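Local coordinates for protein (sliding clamp) (Enterobacteria phage RB69, PDB 1B77) that probably encircles DNA as a ring of three subunits and binds the phage DNA polymerase, keeping it on the template during processive replication, at residues S113-I118 against N193-L198. Numbering follows the deposited sequence.
Sequences SVITEI and NYKVML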
loop_
_atom_site.group_PDB
_atom_site.type_symbol
_atom_site.label_atom_id
_atom_site.label_comp_id
_atom_site.label_asym_id
_atom_site.label_seq_id
_atom_site.Cartn_x
_atom_site.Cartn_y
_atom_site.Cartn_z
ATOM N N SER A 113 -8.614 -42.319 0.991
ATOM C CA SER A 113 -9.607 -42.983 0.169
ATOM C C SER A 113 -9.182 -42.775 -1.276
ATOM O O SER A 113 -9.379 -43.648 -2.121
ATOM C CB SER A 113 -10.992 -42.374 0.407
ATOM O OG SER A 113 -11.342 -42.411 1.779
ATOM N N VAL A 114 -8.605 -41.605 -1.555
ATOM C CA VAL A 114 -8.121 -41.272 -2.896
ATOM C C VAL A 114 -6.960 -40.296 -2.774
ATOM O O VAL A 114 -6.957 -39.432 -1.892
ATOM C CB VAL A 114 -9.178 -40.559 -3.757
ATOM C CG1 VAL A 114 -9.004 -40.956 -5.212
ATOM C CG2 VAL A 114 -10.564 -40.849 -3.252
ATOM N N ILE A 115 -5.989 -40.411 -3.671
ATOM C CA ILE A 115 -4.840 -39.519 -3.653
ATOM C C ILE A 115 -4.707 -38.768 -4.966
ATOM O O ILE A 115 -4.842 -39.351 -6.036
ATOM C CB ILE A 115 -3.520 -40.289 -3.424
ATOM C CG1 ILE A 115 -3.537 -40.981 -2.056
ATOM C CG2 ILE A 115 -2.341 -39.335 -3.530
ATOM C CD1 ILE A 115 -2.299 -41.834 -1.775
ATOM N N THR A 116 -4.451 -37.468 -4.880
ATOM C CA THR A 116 -4.246 -36.643 -6.070
ATOM C C THR A 116 -3.161 -35.637 -5.714
ATOM O O THR A 116 -2.462 -35.810 -4.715
ATOM C CB THR A 116 -5.540 -35.890 -6.510
ATOM O OG1 THR A 116 -5.264 -35.100 -7.676
ATOM C CG2 THR A 116 -6.053 -34.983 -5.404
ATOM N N GLU A 117 -3.013 -34.592 -6.523
ATOM C CA GLU A 117 -1.998 -33.591 -6.252
ATOM C C GLU A 117 -2.240 -32.304 -7.019
ATOM O O GLU A 117 -2.874 -32.304 -8.067
ATOM C CB GLU A 117 -0.616 -34.140 -6.601
ATOM C CG GLU A 117 -0.315 -34.260 -8.083
ATOM C CD GLU A 117 1.049 -34.888 -8.338
ATOM O OE1 GLU A 117 2.014 -34.534 -7.622
ATOM O OE2 GLU A 117 1.165 -35.730 -9.256
ATOM N N ILE A 118 -1.732 -31.204 -6.482
ATOM C CA ILE A 118 -1.881 -29.904 -7.115
ATOM C C ILE A 118 -0.507 -29.236 -7.186
ATOM O O ILE A 118 0.241 -29.228 -6.209
ATOM C CB ILE A 118 -2.870 -29.028 -6.315
ATOM C CG1 ILE A 118 -3.080 -27.687 -7.014
ATOM C CG2 ILE A 118 -2.375 -28.861 -4.881
ATOM C CD1 ILE A 118 -4.311 -26.940 -6.530
ATOM N N ASN A 193 3.999 -27.251 -4.053
ATOM C CA ASN A 193 3.424 -28.435 -4.688
ATOM C C ASN A 193 2.910 -29.347 -3.576
ATOM O O ASN A 193 3.610 -29.592 -2.587
ATOM C CB ASN A 193 4.487 -29.182 -5.494
ATOM C CG ASN A 193 5.063 -28.350 -6.622
ATOM O OD1 ASN A 193 4.360 -27.982 -7.561
ATOM N ND2 ASN A 193 6.350 -28.052 -6.534
ATOM N N TYR A 194 1.695 -29.857 -3.729
ATOM C CA TYR A 194 1.135 -30.703 -2.698
ATOM C C TYR A 194 0.542 -32.023 -3.152
ATOM O O TYR A 194 -0.059 -32.120 -4.216
ATOM C CB TYR A 194 0.044 -29.949 -1.930
ATOM C CG TYR A 194 0.534 -28.739 -1.181
ATOM C CD1 TYR A 194 0.795 -27.536 -1.843
ATOM C CD2 TYR A 194 0.776 -28.809 0.187
ATOM C CE1 TYR A 194 1.288 -26.433 -1.145
ATOM C CE2 TYR A 194 1.270 -27.715 0.889
ATOM C CZ TYR A 194 1.524 -26.536 0.220
ATOM O OH TYR A 194 2.015 -25.463 0.930
ATOM N N LYS A 195 0.732 -33.034 -2.315
ATOM C CA LYS A 195 0.145 -34.343 -2.537
ATOM C C LYS A 195 -1.185 -34.184 -1.800
ATOM O O LYS A 195 -1.200 -33.800 -0.634
ATOM C CB LYS A 195 0.989 -35.437 -1.872
ATOM C CG LYS A 195 0.330 -36.809 -1.892
ATOM C CD LYS A 195 1.333 -37.932 -1.618
ATOM C CE LYS A 195 1.957 -37.815 -0.238
ATOM N NZ LYS A 195 2.936 -38.916 0.018
ATOM N N VAL A 196 -2.294 -34.456 -2.474
ATOM C CA VAL A 196 -3.608 -34.304 -1.855
ATOM C C VAL A 196 -4.258 -35.634 -1.513
ATOM O O VAL A 196 -4.591 -36.413 -2.397
ATOM C CB VAL A 196 -4.555 -33.533 -2.785
ATOM C CG1 VAL A 196 -5.907 -33.321 -2.104
ATOM C CG2 VAL A 196 -3.920 -32.211 -3.174
ATOM N N MET A 197 -4.448 -35.880 -0.226
ATOM C CA MET A 197 -5.062 -37.120 0.225
ATOM C C MET A 197 -6.459 -36.869 0.791
ATOM O O MET A 197 -6.624 -36.161 1.788
ATOM C CB MET A 197 -4.165 -37.773 1.265
ATOM C CG MET A 197 -2.772 -38.028 0.728
ATOM S SD MET A 197 -1.643 -38.533 1.998
ATOM C CE MET A 197 -1.120 -36.928 2.638
ATOM N N LEU A 198 -7.456 -37.460 0.142
ATOM C CA LEU A 198 -8.848 -37.295 0.538
ATOM C C LEU A 198 -9.388 -38.525 1.267
ATOM O O LEU A 198 -9.146 -39.664 0.857
ATOM C CB LEU A 198 -9.680 -36.999 -0.704
ATOM C CG LEU A 198 -9.115 -35.845 -1.537
ATOM C CD1 LEU A 198 -9.783 -35.804 -2.895
ATOM C CD2 LEU A 198 -9.311 -34.539 -0.792
#
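S113 and V114 both face L198 in a classic beta bulge, and both backbone N-H groups donate to L198 O. S113 N lies 2.7 Å from L198 O. The bond from V114 N to L198 O is longer, 3.1 Å. S113 OG turns to G200 N, further along the partner strand. From the bulge on the strands run antiparallel. V114–L198, T116–V196 and I118–Y194 are hydrogen-bonded pairs; I115–M197 and E117–K195 are non-hydrogen-bonded pairs. The T116–V196 pair is tightly packed. V196 N donates to T116 O at 2.6 Å, from above the carbonyl plane (44° out of it). The two side chains lie side by side, and T116 CG2 presses on V196 CB at 3.3 Å, closer than usual van der Waals contact. T116 OG1 is anti to the backbone N (chi1 180°) and is hydrogen-bonded to T170 OG1. On the same face, I118 CG2 meets V196 CG2 at 4.1 Å and also touches Y194 CB. L123 of helix 120-132 touches I118 and Y194. On the more exposed face, I115 CG1 lies beside M197 CG. The arrangement is an antiparallel ladder at the outer edge, within this chain, of a six-stranded sheet in the C-terminal part of gp45.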